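Local structure of cupin 2, conserved barrel (Desulfitobacterium hafniense, 2OZJ) at residues Pro15-Ile20 with Ile64-Ala69; Ile71-Gln76 with Asp84-Pro89. The protein is of unknown function but, as a small single-domain member of the cupin superfamily, folds into a conserved beta barrel that may bind a small ligand. All coordinates share one frame; numbering follows the deposited sequence.

Contact 1: residues Pro15-Ile20 with Ile64-Ala69; sequences PLASLI and ILQGEA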
# COMPACT_ATOMS: atom_id res chain seq x y z
N PRO A 15 7.64 4.38 -9.09
CA PRO A 15 7.16 3.09 -8.68
C PRO A 15 7.72 2.78 -7.31
O PRO A 15 8.89 3.05 -6.99
CB PRO A 15 7.78 2.13 -9.71
CG PRO A 15 8.41 2.94 -10.70
CD PRO A 15 8.59 4.30 -10.20
N LEU A 16 6.89 2.17 -6.49
CA LEU A 16 7.22 1.91 -5.14
C LEU A 16 8.45 0.97 -5.03
O LEU A 16 9.38 1.19 -4.24
CB LEU A 16 5.96 1.32 -4.50
CG LEU A 16 5.85 1.33 -3.01
CD1 LEU A 16 6.07 2.68 -2.36
CD2 LEU A 16 4.40 0.75 -2.74
N ALA A 17 8.52 -0.01 -5.94
CA ALA A 17 9.66 -0.93 -5.99
C ALA A 17 10.98 -0.21 -6.24
O ALA A 17 12.05 -0.67 -5.83
CB ALA A 17 9.45 -1.97 -7.08
N SER A 18 10.93 0.92 -6.93
CA SER A 18 12.15 1.65 -7.26
C SER A 18 12.75 2.39 -6.05
O SER A 18 13.87 2.90 -6.15
CB SER A 18 11.91 2.59 -8.46
OG SER A 18 11.25 3.75 -8.05
N LEU A 19 12.04 2.47 -4.93
CA LEU A 19 12.49 3.24 -3.77
C LEU A 19 13.44 2.42 -2.87
O LEU A 19 14.06 2.98 -1.99
CB LEU A 19 11.33 3.76 -2.95
CG LEU A 19 10.36 4.72 -3.66
CD1 LEU A 19 9.27 5.06 -2.67
CD2 LEU A 19 11.04 5.96 -4.18
N ILE A 20 13.57 1.12 -3.13
CA ILE A 20 14.46 0.24 -2.34
C ILE A 20 15.18 -0.74 -3.28
O ILE A 20 14.58 -1.29 -4.19
CB ILE A 20 13.69 -0.47 -1.19
CG1 ILE A 20 14.63 -1.03 -0.12
CG2 ILE A 20 12.77 -1.60 -1.69
CD1 ILE A 20 13.89 -1.40 1.15
N ILE A 64 3.48 -7.69 -2.11
CA ILE A 64 4.72 -8.03 -2.79
C ILE A 64 4.92 -7.08 -3.97
O ILE A 64 4.05 -6.95 -4.81
CB ILE A 64 4.76 -9.48 -3.27
CG1 ILE A 64 4.40 -10.42 -2.13
CG2 ILE A 64 6.17 -9.84 -3.81
CD1 ILE A 64 5.28 -10.29 -0.94
N LEU A 65 6.06 -6.40 -4.00
CA LEU A 65 6.33 -5.41 -5.02
C LEU A 65 7.12 -6.01 -6.19
O LEU A 65 6.94 -5.63 -7.34
CB LEU A 65 7.12 -4.24 -4.43
CG LEU A 65 6.44 -3.52 -3.26
CD1 LEU A 65 7.38 -2.46 -2.71
CD2 LEU A 65 5.08 -2.93 -3.66
N GLN A 66 8.01 -6.95 -5.88
CA GLN A 66 8.92 -7.50 -6.85
C GLN A 66 9.44 -8.79 -6.26
O GLN A 66 9.60 -8.91 -5.06
CB GLN A 66 10.05 -6.49 -7.03
CG GLN A 66 10.96 -6.69 -8.20
CD GLN A 66 12.13 -5.69 -8.16
OE1 GLN A 66 11.94 -4.48 -8.28
NE2 GLN A 66 13.34 -6.22 -7.95
N GLY A 67 9.69 -9.78 -7.10
CA GLY A 67 10.17 -11.07 -6.62
C GLY A 67 9.06 -11.93 -6.05
O GLY A 67 7.88 -11.58 -6.09
N GLU A 68 9.46 -13.08 -5.53
CA GLU A 68 8.54 -14.04 -4.95
C GLU A 68 8.90 -14.29 -3.51
O GLU A 68 10.07 -14.13 -3.12
CB GLU A 68 8.60 -15.34 -5.73
CG GLU A 68 8.09 -15.18 -7.12
CD GLU A 68 8.12 -16.47 -7.87
OE1 GLU A 68 7.25 -17.33 -7.62
OE2 GLU A 68 9.03 -16.59 -8.71
N ALA A 69 7.90 -14.68 -2.73
CA ALA A 69 8.04 -14.93 -1.31
C ALA A 69 7.13 -16.09 -0.89
O ALA A 69 6.30 -16.55 -1.66
CB ALA A 69 7.69 -13.66 -0.51
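Leu16 and Leu65 meet through their branched ends, with Leu16 CD2 lying 3.9 Å from Leu65 CD2. Leu16 carries CG anti to its own N (chi1 -161°), whereas Leu65 has CG beside the backbone N and a nearly straight chi2 of 176°; these torsions bring the two isobutyl groups together at a slant. Leu65 CD1 adds a second touch, 4.1 Å from Leu16 CG. Ala17 points its methyl toward 64-69, where CB comes 4.2 Å from Leu65 CB. The same methyl lies 3.7 Å from Gln66 OE1, a van der Waals touch on an amide oxygen that already accepts a hydrogen bond from Lys103 NZ. The ammonium of Lys103 also binds Ala17 O, bridging the two segments where no direct hydrogen bond does. Within 15-20, Pro15 O accepts Ser18 N at 2.9 Å and Ser18 OG at 2.7 Å, the hydroxyl arriving in the carbonyl plane on a lone pair; the pair secures the start of the short 3-10 turn. Leu65 and Gln66 both face Lys103, a classic beta bulge where the chain begins its corner at Gln66-Gly67. The arrangement is a 3-10 turn packed against the beta bulge at a corner of the cupin barrel.

Contact 2: residues Ile71-Gln76 with Asp84-Pro89; sequences ITFDDQ and DVLMVP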
# COMPACT_ATOMS: atom_id res chain seq x y z
N ILE A 71 4.96 -17.27 2.79
CA ILE A 71 4.59 -17.01 4.16
C ILE A 71 4.18 -18.31 4.82
O ILE A 71 3.42 -19.09 4.25
CB ILE A 71 3.44 -16.01 4.33
CG1 ILE A 71 3.82 -14.67 3.76
CG2 ILE A 71 3.16 -15.80 5.80
CD1 ILE A 71 2.70 -13.56 3.93
N THR A 72 4.68 -18.53 6.03
CA THR A 72 4.42 -19.75 6.80
C THR A 72 3.64 -19.45 8.07
O THR A 72 4.05 -18.58 8.82
CB THR A 72 5.76 -20.41 7.23
OG1 THR A 72 6.48 -20.83 6.07
CG2 THR A 72 5.53 -21.61 8.12
N PHE A 73 2.55 -20.20 8.33
CA PHE A 73 1.83 -20.11 9.62
C PHE A 73 0.94 -21.29 9.93
O PHE A 73 0.02 -21.58 9.16
CB PHE A 73 1.00 -18.82 9.79
CG PHE A 73 0.37 -18.30 8.53
CD1 PHE A 73 0.02 -19.13 7.48
CD2 PHE A 73 0.13 -16.94 8.42
CE1 PHE A 73 -0.54 -18.63 6.35
CE2 PHE A 73 -0.43 -16.44 7.28
CZ PHE A 73 -0.78 -17.28 6.24
N ASP A 74 1.26 -21.98 11.03
CA ASP A 74 0.34 -22.95 11.63
C ASP A 74 0.26 -24.23 10.80
O ASP A 74 0.79 -25.27 11.19
CB ASP A 74 -1.05 -22.34 11.79
N ASP A 75 -0.41 -24.14 9.62
CA ASP A 75 -0.79 -25.31 8.85
C ASP A 75 -0.26 -25.30 7.42
O ASP A 75 -0.42 -26.29 6.68
CB ASP A 75 -2.32 -25.39 8.80
N GLN A 76 0.39 -24.20 7.03
CA GLN A 76 0.48 -23.82 5.63
C GLN A 76 1.69 -23.01 5.26
O GLN A 76 2.15 -22.22 6.04
CB GLN A 76 -0.71 -22.94 5.29
CG GLN A 76 -1.98 -23.69 5.10
CD GLN A 76 -3.01 -22.80 4.46
OE1 GLN A 76 -3.34 -21.74 4.99
NE2 GLN A 76 -3.49 -23.20 3.29
N ASP A 84 0.69 -9.55 -5.31
CA ASP A 84 -0.14 -10.19 -4.29
C ASP A 84 -0.16 -9.40 -2.99
O ASP A 84 0.86 -8.85 -2.57
CB ASP A 84 0.37 -11.59 -3.97
CG ASP A 84 -0.01 -12.65 -5.02
OD1 ASP A 84 -0.94 -12.51 -5.88
OD2 ASP A 84 0.67 -13.71 -4.93
N VAL A 85 -1.35 -9.39 -2.37
CA VAL A 85 -1.59 -8.90 -1.05
C VAL A 85 -2.11 -10.06 -0.20
O VAL A 85 -2.86 -10.96 -0.68
CB VAL A 85 -2.55 -7.67 -1.05
CG1 VAL A 85 -4.00 -8.09 -1.38
CG2 VAL A 85 -2.47 -6.96 0.22
N LEU A 86 -1.67 -10.07 1.04
CA LEU A 86 -2.20 -10.99 2.05
C LEU A 86 -2.27 -10.26 3.37
O LEU A 86 -1.34 -9.55 3.73
CB LEU A 86 -1.30 -12.23 2.21
CG LEU A 86 -1.96 -13.43 2.91
CD1 LEU A 86 -3.09 -14.11 2.12
CD2 LEU A 86 -0.91 -14.48 3.23
N MSE A 87 -3.39 -10.42 4.08
CA MSE A 87 -3.57 -9.86 5.40
C MSE A 87 -3.36 -10.95 6.43
O MSE A 87 -3.94 -12.04 6.32
CB MSE A 87 -4.97 -9.26 5.56
CG MSE A 87 -5.09 -8.31 6.76
SE MSE A 87 -5.49 -9.18 8.40
CE MSE A 87 -7.41 -9.01 8.48
N VAL A 88 -2.49 -10.67 7.40
CA VAL A 88 -2.22 -11.59 8.51
C VAL A 88 -2.74 -10.96 9.80
O VAL A 88 -2.25 -9.90 10.21
CB VAL A 88 -0.70 -11.92 8.59
CG1 VAL A 88 -0.41 -12.84 9.76
CG2 VAL A 88 -0.19 -12.54 7.27
N PRO A 89 -3.75 -11.57 10.42
CA PRO A 89 -4.39 -10.92 11.58
C PRO A 89 -3.53 -10.86 12.83
O PRO A 89 -2.61 -11.66 12.98
CB PRO A 89 -5.66 -11.77 11.81
CG PRO A 89 -5.40 -13.06 11.15
CD PRO A 89 -4.43 -12.83 10.05
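Phe73 O is gripped by two backbone N-H groups, Asp75 N at 2.6 Å and, weakly, Gln76 N at 3.4 Å. Asp74, with phi 74° and psi -72°, makes a classic gamma turn of the first bond, and Phe73 N closes the hairpin by donating to Gln76 O. The turn starts at the very residue whose ring reaches strand 84-88. The ring meets Val88 at its edge, near the ring plane, with Phe73 CE2 3.9 Å from Val88 CG2. Leu86 CD2 approaches the same ring obliquely, 4.1 Å from Phe73 CZ, and also touches Ile71 CD1 at 3.8 Å, so one methyl serves both residues. Ile71 gets there with a fully extended chi2 of -178°, while its other branch, CG2, lies over one ring face, 3.9 Å above the plane and toward the rim. The strand axes stand 10.7 Å apart, a spacing that fits two facing sheets rather than hydrogen-bonded neighbours. Ile78 and Leu80 extend the apolar cluster, and Pro9 of the second subunit packs on Leu86. With only carbon atoms meeting and no hydrogen bond crossing, cohesion between the segments is best explained by dispersion and the burial of apolar surface, 169 Å² over both sides.

Overall arrangement
Contacts 1 and 2 follow one another along the chain, and their centres lie 18 Å apart. They are joined directly where Ile64 N, in contact 1, probably hydrogen-bonds Asp84 O, in contact 2, at 2.9 Å: strands 60-65 and 84-88 are antiparallel neighbours in the larger sheet. Strand 68-73 serves both, leaving the corner of contact 1 and carrying the apolar face of contact 2. Each also reaches the second subunit. Pro15 and the pair Asp84 and Val85 form antiparallel ladders with strands of that chain, continuing the sheet across the interface. The contact centres lie about 9 and 12 Å from the chain centre.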